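Long-range contacts in sgbp-b (Bacteroides uniformis, PDB 7K44), which probably binds xyloglucan at the bacterial cell surface, as a component of a polysaccharide utilization locus in a human gut commensal: residues 30-35 with 111-116; 35-40 with 49-54; 59-64 with 107-112; 100-105 with 119-124. All blocks are in the same frame, centred on the assembly; numbering follows the deposited sequence.

Interaction 1: residues 30-35 with 111-116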
loop_
_atom_site.group_PDB
_atom_site.type_symbol
_atom_site.label_atom_id
_atom_site.label_comp_id
_atom_site.label_asym_id
_atom_site.label_seq_id
_atom_site.Cartn_x
_atom_site.Cartn_y
_atom_site.Cartn_z
ATOM N N PRO A 30 24.333 -25.543 16.045
ATOM C CA PRO A 30 23.668 -24.749 15.007
ATOM C C PRO A 30 24.651 -23.827 14.290
ATOM O O PRO A 30 25.668 -23.452 14.866
ATOM C CB PRO A 30 22.644 -23.926 15.796
ATOM C CG PRO A 30 22.397 -24.721 17.038
ATOM C CD PRO A 30 23.710 -25.361 17.367
ATOM N N ALA A 31 24.337 -23.468 13.045
ATOM C CA ALA A 31 25.235 -22.717 12.185
ATOM C C ALA A 31 24.935 -21.224 12.263
ATOM O O ALA A 31 23.791 -20.825 12.504
ATOM C CB ALA A 31 25.071 -23.178 10.734
ATOM N N PRO A 32 25.937 -20.372 12.047
ATOM C CA PRO A 32 25.699 -18.929 12.139
ATOM C C PRO A 32 24.853 -18.421 10.984
ATOM O O PRO A 32 24.830 -18.995 9.893
ATOM C CB PRO A 32 27.110 -18.339 12.080
ATOM C CG PRO A 32 27.886 -19.333 11.285
ATOM C CD PRO A 32 27.330 -20.676 11.678
ATOM N N TYR A 33 24.143 -17.326 11.243
ATOM C CA TYR A 33 23.392 -16.634 10.212
ATOM C C TYR A 33 23.421 -15.140 10.495
ATOM O O TYR A 33 23.629 -14.705 11.630
ATOM C CB TYR A 33 21.952 -17.155 10.101
ATOM C CG TYR A 33 21.104 -16.923 11.334
ATOM C CD1 TYR A 33 21.165 -17.795 12.417
ATOM C CD2 TYR A 33 20.235 -15.844 11.406
ATOM C CE1 TYR A 33 20.386 -17.590 13.540
ATOM C CE2 TYR A 33 19.448 -15.632 12.523
ATOM C CZ TYR A 33 19.532 -16.505 13.587
ATOM O OH TYR A 33 18.751 -16.294 14.702
ATOM N N ILE A 34 23.219 -14.355 9.443
ATOM C CA ILE A 34 23.176 -12.901 9.535
ATOM C C ILE A 34 21.804 -12.445 9.067
ATOM O O ILE A 34 21.393 -12.748 7.942
ATOM C CB ILE A 34 24.288 -12.236 8.708
ATOM C CG1 ILE A 34 25.668 -12.643 9.228
ATOM C CG2 ILE A 34 24.130 -10.726 8.746
ATOM C CD1 ILE A 34 26.812 -12.169 8.352
ATOM N N THR A 35 21.092 -11.729 9.933
ATOM C CA THR A 35 19.791 -11.168 9.599
ATOM C C THR A 35 19.937 -9.804 8.945
ATOM O O THR A 35 19.275 -9.507 7.945
ATOM C CB THR A 35 18.963 -11.029 10.877
ATOM O OG1 THR A 35 18.798 -12.318 11.479
ATOM C CG2 THR A 35 17.606 -10.413 10.574
ATOM N N TYR A 111 33.547 -21.857 13.707
ATOM C CA TYR A 111 34.027 -23.236 13.661
ATOM C C TYR A 111 33.083 -24.122 12.856
ATOM O O TYR A 111 33.516 -24.869 11.971
ATOM C CB TYR A 111 34.175 -23.769 15.086
ATOM C CG TYR A 111 34.861 -25.113 15.179
ATOM C CD1 TYR A 111 36.246 -25.211 15.131
ATOM C CD2 TYR A 111 34.124 -26.285 15.323
ATOM C CE1 TYR A 111 36.880 -26.433 15.217
ATOM C CE2 TYR A 111 34.751 -27.515 15.410
ATOM C CZ TYR A 111 36.130 -27.581 15.356
ATOM O OH TYR A 111 36.766 -28.800 15.442
ATOM N N THR A 112 31.785 -24.051 13.156
ATOM C CA THR A 112 30.799 -24.865 12.453
ATOM C C THR A 112 30.782 -24.538 10.964
ATOM O O THR A 112 31.047 -25.401 10.118
ATOM C CB THR A 112 29.415 -24.642 13.075
ATOM O OG1 THR A 112 29.426 -25.076 14.442
ATOM C CG2 THR A 112 28.342 -25.403 12.312
ATOM N N ALA A 113 30.485 -23.288 10.628
ATOM C CA ALA A 113 30.348 -22.860 9.244
ATOM C C ALA A 113 30.553 -21.349 9.189
ATOM O O ALA A 113 30.950 -20.723 10.176
ATOM C CB ALA A 113 28.985 -23.277 8.685
ATOM N N SER A 114 30.276 -20.763 8.030
ATOM C CA SER A 114 30.375 -19.327 7.837
ATOM C C SER A 114 29.004 -18.763 7.497
ATOM O O SER A 114 28.129 -19.469 6.982
ATOM C CB SER A 114 31.359 -18.980 6.707
ATOM O OG SER A 114 32.700 -19.161 7.121
ATOM N N ALA A 115 28.818 -17.486 7.814
ATOM C CA ALA A 115 27.664 -16.724 7.371
ATOM C C ALA A 115 28.164 -15.474 6.664
ATOM O O ALA A 115 29.235 -14.953 6.987
ATOM C CB ALA A 115 26.749 -16.329 8.543
ATOM N N PHE A 116 27.392 -14.999 5.691
ATOM C CA PHE A 116 27.771 -13.778 4.999
ATOM C C PHE A 116 26.532 -13.005 4.577
ATOM O O PHE A 116 25.421 -13.540 4.533
ATOM C CB PHE A 116 28.693 -14.043 3.802
ATOM C CG PHE A 116 28.028 -14.754 2.654
ATOM C CD1 PHE A 116 27.790 -16.117 2.706
ATOM C CD2 PHE A 116 27.668 -14.063 1.511
ATOM C CE1 PHE A 116 27.195 -16.774 1.642
ATOM C CE2 PHE A 116 27.071 -14.713 0.444
ATOM C CZ PHE A 116 26.834 -16.069 0.512
HETATM O O HOH W 1 26.326 -21.052 8.546
#
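Pro-32 and Ala-115 point their side chains at each other, with CB to CB at 4.1 Å. The Pro-32 ring lies against the backbone of the partner segment, and its CG comes within 3.5 Å of Ala-113 O. The methyl of Ala-113 meets the same ring at CD. In return, Ala-115 CB is directed into the 30-35 backbone and approaches Pro-32 O to 3.6 Å. Ile-34 closes on this methyl from farther along the strand. Its CG1 lies beside its own backbone N (chi1 -62°) and stands 3.9 Å from Ala-115 CB. The chain then runs on extended, which carries CD1 onto the backbone of Phe-116, 3.8 Å from its CA. Tyr-33 and Phe-116 start their side chains away from the contact and meet it mainly through their backbones. At the other end, Thr-112 brings its CG2 methyl toward Ala-31.

No direct hydrogen bond links the two backbones. One water bridges them instead, donating 2.9 Å bonds to both Pro-32 O and Ser-114 O. The short strands 33-35 and 114-116 run in nearly the same direction, 21° apart. Here the edge strands of the two sheets of an immunoglobulin-like sandwich come side by side. Strand 33-39 pairs with strand 48-54, Tyr-33 bonding to Gly-54. Strand 114-120 pairs with strand 103-110, and Pro-32 also touches Cys-110 there.

Interaction 2: residues 35-40 with 49-54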
loop_
_atom_site.group_PDB
_atom_site.type_symbol
_atom_site.label_atom_id
_atom_site.label_comp_id
_atom_site.label_asym_id
_atom_site.label_seq_id
_atom_site.Cartn_x
_atom_site.Cartn_y
_atom_site.Cartn_z
ATOM N N THR A 35 21.092 -11.729 9.933
ATOM C CA THR A 35 19.791 -11.168 9.599
ATOM C C THR A 35 19.937 -9.804 8.945
ATOM O O THR A 35 19.275 -9.507 7.945
ATOM C CB THR A 35 18.963 -11.029 10.877
ATOM O OG1 THR A 35 18.798 -12.318 11.479
ATOM C CG2 THR A 35 17.606 -10.413 10.574
ATOM N N ARG A 36 20.804 -8.968 9.503
ATOM C CA ARG A 36 20.976 -7.608 9.026
ATOM C C ARG A 36 22.246 -7.065 9.652
ATOM O O ARG A 36 22.819 -7.659 10.573
ATOM C CB ARG A 36 19.795 -6.718 9.407
ATOM C CG ARG A 36 19.549 -6.667 10.904
ATOM C CD ARG A 36 18.320 -5.826 11.274
ATOM N NE ARG A 36 18.057 -5.905 12.710
ATOM C CZ ARG A 36 18.356 -4.949 13.586
ATOM N NH1 ARG A 36 18.927 -3.823 13.178
ATOM N NH2 ARG A 36 18.088 -5.121 14.875
ATOM N N VAL A 37 22.670 -5.916 9.144
ATOM C CA VAL A 37 23.794 -5.172 9.687
ATOM C C VAL A 37 23.321 -3.753 9.947
ATOM O O VAL A 37 22.775 -3.102 9.048
ATOM C CB VAL A 37 24.989 -5.176 8.720
ATOM C CG1 VAL A 37 26.113 -4.322 9.280
ATOM C CG2 VAL A 37 25.459 -6.597 8.500
ATOM N N ALA A 38 23.498 -3.292 11.179
ATOM C CA ALA A 38 23.139 -1.939 11.566
ATOM C C ALA A 38 24.360 -1.047 11.411
ATOM O O ALA A 38 25.447 -1.384 11.897
ATOM C CB ALA A 38 22.673 -1.917 13.022
ATOM N N THR A 39 24.182 0.079 10.727
ATOM C CA THR A 39 25.254 1.049 10.555
ATOM C C THR A 39 24.676 2.338 9.998
ATOM O O THR A 39 23.568 2.360 9.449
ATOM C CB THR A 39 26.347 0.528 9.615
ATOM O OG1 THR A 39 27.496 1.375 9.723
ATOM C CG2 THR A 39 25.864 0.513 8.166
ATOM N N THR A 40 25.447 3.410 10.142
ATOM C CA THR A 40 25.119 4.700 9.554
ATOM C C THR A 40 25.942 4.898 8.289
ATOM O O THR A 40 27.103 4.483 8.219
ATOM C CB THR A 40 25.394 5.842 10.538
ATOM O OG1 THR A 40 26.720 5.726 11.062
ATOM C CG2 THR A 40 24.405 5.798 11.693
ATOM N N LEU A 49 29.641 -0.619 13.222
ATOM C CA LEU A 49 28.673 -1.521 12.617
ATOM C C LEU A 49 28.280 -2.569 13.647
ATOM O O LEU A 49 29.065 -2.904 14.542
ATOM C CB LEU A 49 29.245 -2.253 11.379
ATOM C CG LEU A 49 29.608 -1.433 10.142
ATOM C CD1 LEU A 49 31.070 -1.032 10.180
ATOM C CD2 LEU A 49 29.331 -2.225 8.869
ATOM N N ARG A 50 27.068 -3.106 13.505
ATOM C CA ARG A 50 26.648 -4.240 14.318
ATOM C C ARG A 50 26.054 -5.308 13.413
ATOM O O ARG A 50 25.044 -5.065 12.746
ATOM C CB ARG A 50 25.634 -3.812 15.384
ATOM C CG ARG A 50 25.407 -4.887 16.440
ATOM C CD ARG A 50 24.284 -4.503 17.409
ATOM N NE ARG A 50 24.637 -3.364 18.249
ATOM C CZ ARG A 50 23.830 -2.856 19.179
ATOM N NH1 ARG A 50 22.633 -3.390 19.381
ATOM N NH2 ARG A 50 24.218 -1.815 19.899
ATOM N N ILE A 51 26.666 -6.487 13.410
ATOM C CA ILE A 51 26.092 -7.635 12.718
ATOM C C ILE A 51 25.040 -8.272 13.616
ATOM O O ILE A 51 25.330 -8.636 14.761
ATOM C CB ILE A 51 27.181 -8.652 12.357
ATOM C CG1 ILE A 51 28.271 -7.997 11.515
ATOM C CG2 ILE A 51 26.559 -9.844 11.632
ATOM C CD1 ILE A 51 29.474 -8.919 11.276
ATOM N N VAL A 52 23.828 -8.426 13.091
ATOM C CA VAL A 52 22.699 -8.987 13.830
ATOM C C VAL A 52 22.314 -10.312 13.188
ATOM O O VAL A 52 22.000 -10.364 11.994
ATOM C CB VAL A 52 21.507 -8.021 13.848
ATOM C CG1 VAL A 52 20.326 -8.656 14.568
ATOM C CG2 VAL A 52 21.914 -6.723 14.512
ATOM N N GLY A 53 22.323 -11.376 13.980
ATOM C CA GLY A 53 21.989 -12.683 13.453
ATOM C C GLY A 53 21.770 -13.705 14.547
ATOM O O GLY A 53 20.863 -13.548 15.372
ATOM N N GLY A 54 22.589 -14.747 14.563
ATOM C CA GLY A 54 22.497 -15.746 15.608
ATOM C C GLY A 54 23.585 -16.787 15.459
ATOM O O GLY A 54 24.201 -16.932 14.397
#
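Val-52 O receives two backbone N-H groups, from Thr-35 N at 2.6 Å and from Arg-36 N at 3.1 Å. Both donors lie in the carbonyl plane. Thr-35 and Arg-36 thus face the single residue Val-52, a classic beta bulge. Val-52 N answers with a bond to Arg-36 O. Beyond the bulge, Ala-38 and Arg-50 form a regular hydrogen-bonded pair.

The close packing is on the face of Val-37, Leu-49 and Ile-51. Val-37 CG1, anti to the backbone N (chi1 177°), reaches Leu-49 CD2 at 3.9 Å. Leu-49 also lies alongside Thr-39, with CG 3.5 Å from Thr-39 OG1. That hydroxyl has its hydrogen bond with Pro-48 O. The two segments form a beta hairpin at the edge of a four-stranded antiparallel sheet, one half of an immunoglobulin-like sandwich. Ile-51 reaches across the sandwich to Leu-106 and Val-108, and Leu-49 to Phe-119.

The face of Arg-36, Ala-38, Arg-50 and Val-52 is nearer solvent, and apart from the Arg-36 and Val-52 pair it is looser. Arg-36 runs extended alongside Val-52, with CG 3.8 Å from Val-52 CB. Farther out, Val-52 CG2 sits over the centre of one guanidinium face, 4.1 Å from Arg-36 CZ. Cut back to an alanine, this position would probably leave Val-52 uncovered on this side and Glu-171 without its long, weak ion pair. The end of Arg-50 leads away from strand 35-39, toward a similarly weak pairing with Glu-91.

Interaction 3: residues 59-64 with 107-112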
loop_
_atom_site.group_PDB
_atom_site.type_symbol
_atom_site.label_atom_id
_atom_site.label_comp_id
_atom_site.label_asym_id
_atom_site.label_seq_id
_atom_site.Cartn_x
_atom_site.Cartn_y
_atom_site.Cartn_z
ATOM N N ILE A 59 33.578 -17.893 16.880
ATOM C CA ILE A 59 33.997 -17.029 15.785
ATOM C C ILE A 59 35.492 -17.171 15.589
ATOM O O ILE A 59 36.280 -17.038 16.535
ATOM C CB ILE A 59 33.650 -15.564 16.082
ATOM C CG1 ILE A 59 32.145 -15.367 16.209
ATOM C CG2 ILE A 59 34.237 -14.652 14.998
ATOM C CD1 ILE A 59 31.785 -13.986 16.703
ATOM N N GLN A 60 35.897 -17.438 14.358
ATOM C CA GLN A 60 37.312 -17.491 14.031
ATOM C C GLN A 60 37.794 -16.277 13.261
ATOM O O GLN A 60 38.900 -15.794 13.512
ATOM C CB GLN A 60 37.630 -18.791 13.285
ATOM C CG GLN A 60 37.246 -20.007 14.122
ATOM C CD GLN A 60 37.167 -21.290 13.332
ATOM O OE1 GLN A 60 37.031 -21.279 12.109
ATOM N NE2 GLN A 60 37.246 -22.414 14.035
ATOM N N ARG A 61 36.970 -15.737 12.367
ATOM C CA ARG A 61 37.337 -14.535 11.639
ATOM C C ARG A 61 36.087 -13.734 11.321
ATOM O O ARG A 61 34.995 -14.288 11.185
ATOM C CB ARG A 61 38.042 -14.874 10.323
ATOM C CG ARG A 61 39.530 -14.918 10.440
ATOM C CD ARG A 61 40.200 -15.283 9.128
ATOM N NE ARG A 61 41.307 -16.205 9.360
ATOM C CZ ARG A 61 42.390 -15.910 10.076
ATOM N NH1 ARG A 61 42.531 -14.702 10.624
ATOM N NH2 ARG A 61 43.341 -16.820 10.241
ATOM N N VAL A 62 36.270 -12.422 11.211
ATOM C CA VAL A 62 35.277 -11.517 10.650
ATOM C C VAL A 62 35.993 -10.705 9.585
ATOM O O VAL A 62 37.067 -10.153 9.845
ATOM C CB VAL A 62 34.680 -10.594 11.731
ATOM C CG1 VAL A 62 33.682 -9.613 11.110
ATOM C CG2 VAL A 62 34.013 -11.423 12.811
ATOM N N TYR A 63 35.432 -10.656 8.380
ATOM C CA TYR A 63 36.146 -9.943 7.326
ATOM C C TYR A 63 35.187 -9.505 6.229
ATOM O O TYR A 63 34.131 -10.110 6.027
ATOM C CB TYR A 63 37.290 -10.783 6.734
ATOM C CG TYR A 63 36.867 -12.086 6.081
ATOM C CD1 TYR A 63 36.696 -13.242 6.834
ATOM C CD2 TYR A 63 36.652 -12.164 4.708
ATOM C CE1 TYR A 63 36.314 -14.438 6.244
ATOM C CE2 TYR A 63 36.269 -13.355 4.109
ATOM C CZ TYR A 63 36.101 -14.487 4.878
ATOM O OH TYR A 63 35.715 -15.673 4.287
ATOM N N PHE A 64 35.578 -8.435 5.535
ATOM C CA PHE A 64 34.945 -8.022 4.294
ATOM C C PHE A 64 35.672 -8.678 3.129
ATOM O O PHE A 64 36.902 -8.834 3.153
ATOM C CB PHE A 64 35.030 -6.503 4.136
ATOM C CG PHE A 64 34.289 -5.729 5.199
ATOM C CD1 PHE A 64 34.897 -5.417 6.406
ATOM C CD2 PHE A 64 32.988 -5.291 4.979
ATOM C CE1 PHE A 64 34.217 -4.683 7.385
ATOM C CE2 PHE A 64 32.303 -4.561 5.952
ATOM C CZ PHE A 64 32.926 -4.263 7.157
ATOM N N VAL A 107 31.564 -11.179 6.173
ATOM C CA VAL A 107 31.589 -12.598 6.508
ATOM C C VAL A 107 31.906 -12.793 7.985
ATOM O O VAL A 107 32.817 -12.154 8.527
ATOM C CB VAL A 107 32.632 -13.349 5.652
ATOM C CG1 VAL A 107 32.489 -14.839 5.863
ATOM C CG2 VAL A 107 32.482 -12.977 4.180
ATOM N N VAL A 108 31.174 -13.705 8.623
ATOM C CA VAL A 108 31.511 -14.222 9.946
ATOM C C VAL A 108 31.858 -15.693 9.769
ATOM O O VAL A 108 30.986 -16.514 9.457
ATOM C CB VAL A 108 30.360 -14.054 10.943
ATOM C CG1 VAL A 108 30.742 -14.656 12.295
ATOM C CG2 VAL A 108 29.979 -12.593 11.083
ATOM N N GLU A 109 33.127 -16.030 9.972
ATOM C CA GLU A 109 33.624 -17.394 9.832
ATOM C C GLU A 109 33.733 -17.997 11.229
ATOM O O GLU A 109 34.541 -17.542 12.046
ATOM C CB GLU A 109 34.979 -17.359 9.129
ATOM C CG GLU A 109 35.584 -18.714 8.816
ATOM C CD GLU A 109 36.985 -18.598 8.237
ATOM O OE1 GLU A 109 37.145 -17.956 7.178
ATOM O OE2 GLU A 109 37.930 -19.144 8.846
ATOM N N CYS A 110 32.914 -19.011 11.506
ATOM C CA CYS A 110 32.902 -19.712 12.783
ATOM C C CYS A 110 33.418 -21.136 12.589
ATOM O O CYS A 110 33.676 -21.582 11.468
ATOM C CB CYS A 110 31.487 -19.749 13.363
ATOM S SG CYS A 110 30.764 -18.137 13.744
ATOM N N TYR A 111 33.547 -21.857 13.707
ATOM C CA TYR A 111 34.027 -23.236 13.661
ATOM C C TYR A 111 33.083 -24.122 12.856
ATOM O O TYR A 111 33.516 -24.869 11.971
ATOM C CB TYR A 111 34.175 -23.769 15.086
ATOM C CG TYR A 111 34.861 -25.113 15.179
ATOM C CD1 TYR A 111 36.246 -25.211 15.131
ATOM C CD2 TYR A 111 34.124 -26.285 15.323
ATOM C CE1 TYR A 111 36.880 -26.433 15.217
ATOM C CE2 TYR A 111 34.751 -27.515 15.410
ATOM C CZ TYR A 111 36.130 -27.581 15.356
ATOM O OH TYR A 111 36.766 -28.800 15.442
ATOM N N THR A 112 31.785 -24.051 13.156
ATOM C CA THR A 112 30.799 -24.865 12.453
ATOM C C THR A 112 30.782 -24.538 10.964
ATOM O O THR A 112 31.047 -25.401 10.118
ATOM C CB THR A 112 29.415 -24.642 13.075
ATOM O OG1 THR A 112 29.426 -25.076 14.442
ATOM C CG2 THR A 112 28.342 -25.403 12.312
HETATM O O HOH W 2 40.366 -18.118 7.597
HETATM O O HOH W 3 34.941 -17.868 5.343
#
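A classic beta bulge marks this antiparallel pairing of strands 59-65 and 103-110, the two central strands of one sheet of an immunoglobulin-like sandwich. Gln-60 and Arg-61 both face Glu-109. Its carbonyl O accepts from Gln-60 N at 2.7 Å and from Arg-61 N at 3.0 Å, the latter on a lone pair. The register shifts by one residue here. Ile-59 then pairs with Cys-110, and its CG1 stands 4.0 Å from Cys-110 SG. These two side chains lie on the buried face with Val-62 and Val-108, which looks toward the other sheet. Ile-59 and Val-108 both touch Ile-92 there.

The opposite face is more polar. Tyr-63 lies alongside Val-107, whose CB sits over one ring face, 3.9 Å from the ring centroid. This is a CH-pi contact. The Tyr-63 ring is put there by a first torsion of 61°, with CG between the backbone N and the carbonyl carbon. Glu-109 stretches out over the same face of the sheet, its carboxylate turned 82° from the Tyr-63 ring plane. It has no direct salt bridge to Arg-61, whose NH1 pairs instead with Glu-79. Water links them: one molecule accepts from Arg-61 NE at 2.8 Å and donates to Glu-109 OE2. A second water lies in the plane of the Tyr-63 ring at its edge, 2.6 Å from Tyr-63 OH, and donates to Glu-109 OE1 at 2.9 Å.

Interaction 4: residues 100-105 with 119-124; sequences LIDEGS and FRRTAL
Arg-121 sets its CG beside its own backbone N (chi1 -81°), then bends sharply at chi3 (-26°), which turns NE toward Asp-102. Asp-102 starts away from the partner segment, but its carboxylate end returns to it. The result is a salt bridge of 3.0 Å from Arg-121 NE to Asp-102 OD1. The oxygen lies in the guanidinium plane, and the bond is nearly straight at 166°. The backbones join in the same place, Arg-121 N donating to Asp-102 O. Another nitrogen, NH1, bonds to Val-43 O in a nearby loop. A leucine here would probably leave the Asp-102 carboxylate without its charged mate and Val-43 O without this donor.

The aliphatic part of Arg-121 slides past Leu-100, with CG 3.9 Å from Leu-100 CD2. That methyl also meets Phe-119 CZ at 3.7 Å. Ile-101 O faces the edge of the Phe-119 ring, 3.9 Å from CE2. It is buried and has no hydrogen-bond partner. Phe-119 also packs edge-to-face with Phe-64. Outside this core, Arg-120 grips Thr-122 with NE and NH2.

Gly-104 N donates to Phe-119 O at 2.9 Å, and Phe-119 N returns a bond to Gly-104 O. This is the open end of the beta hairpin formed by strands 103-110 and 114-120, within an immunoglobulin-like sandwich.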
loop_
_atom_site.group_PDB
_atom_site.type_symbol
_atom_site.label_atom_id
_atom_site.label_comp_id
_atom_site.label_asym_id
_atom_site.label_seq_id
_atom_site.Cartn_x
_atom_site.Cartn_y
_atom_site.Cartn_z
ATOM N N LEU A 100 38.364 0.217 3.529
ATOM C CA LEU A 100 37.189 -0.618 3.344
ATOM C C LEU A 100 36.795 -0.702 1.874
ATOM O O LEU A 100 36.820 0.293 1.146
ATOM C CB LEU A 100 36.034 -0.036 4.154
ATOM C CG LEU A 100 34.783 -0.899 4.269
ATOM C CD1 LEU A 100 35.135 -2.289 4.751
ATOM C CD2 LEU A 100 33.804 -0.229 5.212
ATOM N N ILE A 101 36.420 -1.909 1.446
ATOM C CA ILE A 101 35.933 -2.097 0.087
ATOM C C ILE A 101 34.644 -1.303 -0.125
ATOM O O ILE A 101 33.909 -0.981 0.817
ATOM C CB ILE A 101 35.708 -3.590 -0.193
ATOM C CG1 ILE A 101 34.617 -4.137 0.722
ATOM C CG2 ILE A 101 37.001 -4.372 -0.008
ATOM C CD1 ILE A 101 34.169 -5.528 0.372
ATOM N N ASP A 102 34.365 -0.989 -1.390
ATOM C CA ASP A 102 33.143 -0.257 -1.705
ATOM C C ASP A 102 31.924 -1.170 -1.709
ATOM O O ASP A 102 30.833 -0.754 -1.297
ATOM C CB ASP A 102 33.282 0.449 -3.050
ATOM C CG ASP A 102 34.129 1.695 -2.960
ATOM O OD1 ASP A 102 34.126 2.340 -1.888
ATOM O OD2 ASP A 102 34.793 2.032 -3.961
ATOM N N GLU A 103 32.082 -2.403 -2.183
ATOM C CA GLU A 103 30.997 -3.373 -2.160
ATOM C C GLU A 103 31.550 -4.786 -2.235
ATOM O O GLU A 103 32.620 -5.031 -2.803
ATOM C CB GLU A 103 29.959 -3.150 -3.268
ATOM C CG GLU A 103 30.496 -2.690 -4.607
ATOM C CD GLU A 103 29.367 -2.377 -5.583
ATOM O OE1 GLU A 103 28.493 -3.249 -5.780
ATOM O OE2 GLU A 103 29.343 -1.257 -6.136
ATOM N N GLY A 104 30.790 -5.709 -1.663
ATOM C CA GLY A 104 31.127 -7.113 -1.621
ATOM C C GLY A 104 30.270 -7.807 -0.582
ATOM O O GLY A 104 29.041 -7.687 -0.602
ATOM N N SER A 105 30.906 -8.519 0.338
ATOM C CA SER A 105 30.189 -9.236 1.374
ATOM C C SER A 105 30.910 -9.047 2.698
ATOM O O SER A 105 32.125 -8.824 2.743
ATOM C CB SER A 105 30.035 -10.741 1.077
ATOM O OG SER A 105 29.477 -10.976 -0.214
ATOM N N PHE A 119 27.305 -6.343 1.369
ATOM C CA PHE A 119 27.768 -5.107 1.977
ATOM C C PHE A 119 28.058 -4.075 0.900
ATOM O O PHE A 119 28.632 -4.404 -0.145
ATOM C CB PHE A 119 29.056 -5.307 2.819
ATOM C CG PHE A 119 29.594 -4.018 3.379
ATOM C CD1 PHE A 119 28.999 -3.433 4.486
ATOM C CD2 PHE A 119 30.630 -3.348 2.752
ATOM C CE1 PHE A 119 29.455 -2.231 4.975
ATOM C CE2 PHE A 119 31.091 -2.141 3.238
ATOM C CZ PHE A 119 30.508 -1.584 4.354
ATOM N N ARG A 120 27.666 -2.828 1.164
ATOM C CA ARG A 120 28.159 -1.685 0.407
ATOM C C ARG A 120 28.310 -0.496 1.347
ATOM O O ARG A 120 27.595 -0.381 2.347
ATOM C CB ARG A 120 27.291 -1.352 -0.814
ATOM C CG ARG A 120 25.815 -1.326 -0.539
ATOM C CD ARG A 120 25.030 -0.853 -1.766
ATOM N NE ARG A 120 25.341 0.528 -2.117
ATOM C CZ ARG A 120 25.625 0.934 -3.351
ATOM N NH1 ARG A 120 25.640 0.067 -4.353
ATOM N NH2 ARG A 120 25.888 2.215 -3.580
ATOM N N ARG A 121 29.261 0.380 1.021
ATOM C CA ARG A 121 29.621 1.482 1.904
ATOM C C ARG A 121 28.648 2.644 1.859
ATOM O O ARG A 121 28.621 3.441 2.798
ATOM C CB ARG A 121 30.993 2.047 1.541
ATOM C CG ARG A 121 32.179 1.291 2.066
ATOM C CD ARG A 121 33.432 2.153 1.969
ATOM N NE ARG A 121 33.341 3.152 0.908
ATOM C CZ ARG A 121 33.125 4.450 1.109
ATOM N NH1 ARG A 121 32.967 4.919 2.341
ATOM N NH2 ARG A 121 33.053 5.281 0.078
ATOM N N THR A 122 27.880 2.786 0.785
ATOM C CA THR A 122 27.004 3.933 0.622
ATOM C C THR A 122 25.564 3.466 0.491
ATOM O O THR A 122 25.295 2.350 0.034
ATOM C CB THR A 122 27.393 4.741 -0.618
ATOM O OG1 THR A 122 27.447 3.866 -1.749
ATOM C CG2 THR A 122 28.762 5.383 -0.417
ATOM N N ALA A 123 24.647 4.333 0.910
ATOM C CA ALA A 123 23.225 4.025 0.851
ATOM C C ALA A 123 22.718 4.091 -0.585
ATOM O O ALA A 123 23.138 4.941 -1.373
ATOM C CB ALA A 123 22.450 5.024 1.704
ATOM N N LEU A 124 21.836 3.160 -0.931
ATOM C CA LEU A 124 21.064 3.258 -2.161
ATOM C C LEU A 124 19.864 4.174 -1.930
ATOM O O LEU A 124 19.400 4.325 -0.795
ATOM C CB LEU A 124 20.561 1.878 -2.561
ATOM C CG LEU A 124 21.643 0.873 -2.969
ATOM C CD1 LEU A 124 21.078 -0.535 -3.040
ATOM C CD2 LEU A 124 22.264 1.266 -4.287
HETATM O O HOH W 4 29.538 1.932 -2.364
#

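Overall arrangement
All four contacts lie in the N-terminal sandwich, far from the calcium site of the C-terminal domain. Interaction 2 comes first to closure along the chain and is nested inside the loop closed by interaction 1. Interactions 3 and 4 follow, with alternating segments. Interaction 2 lies in one sheet; interactions 3 and 4 share strand 103-110 of the other. Interaction 1 joins the edge strands of both sheets. Its centre is about 8 Å from that of interaction 3 and about 20 Å from that of interaction 4. Ile-51 meets Val-108, and Leu-49 meets Phe-119, between the sheets. The four contacts thus run along one sandwich, from the edge where strands 33-39 and 114-120 meet to the open end of the 103-120 hairpin.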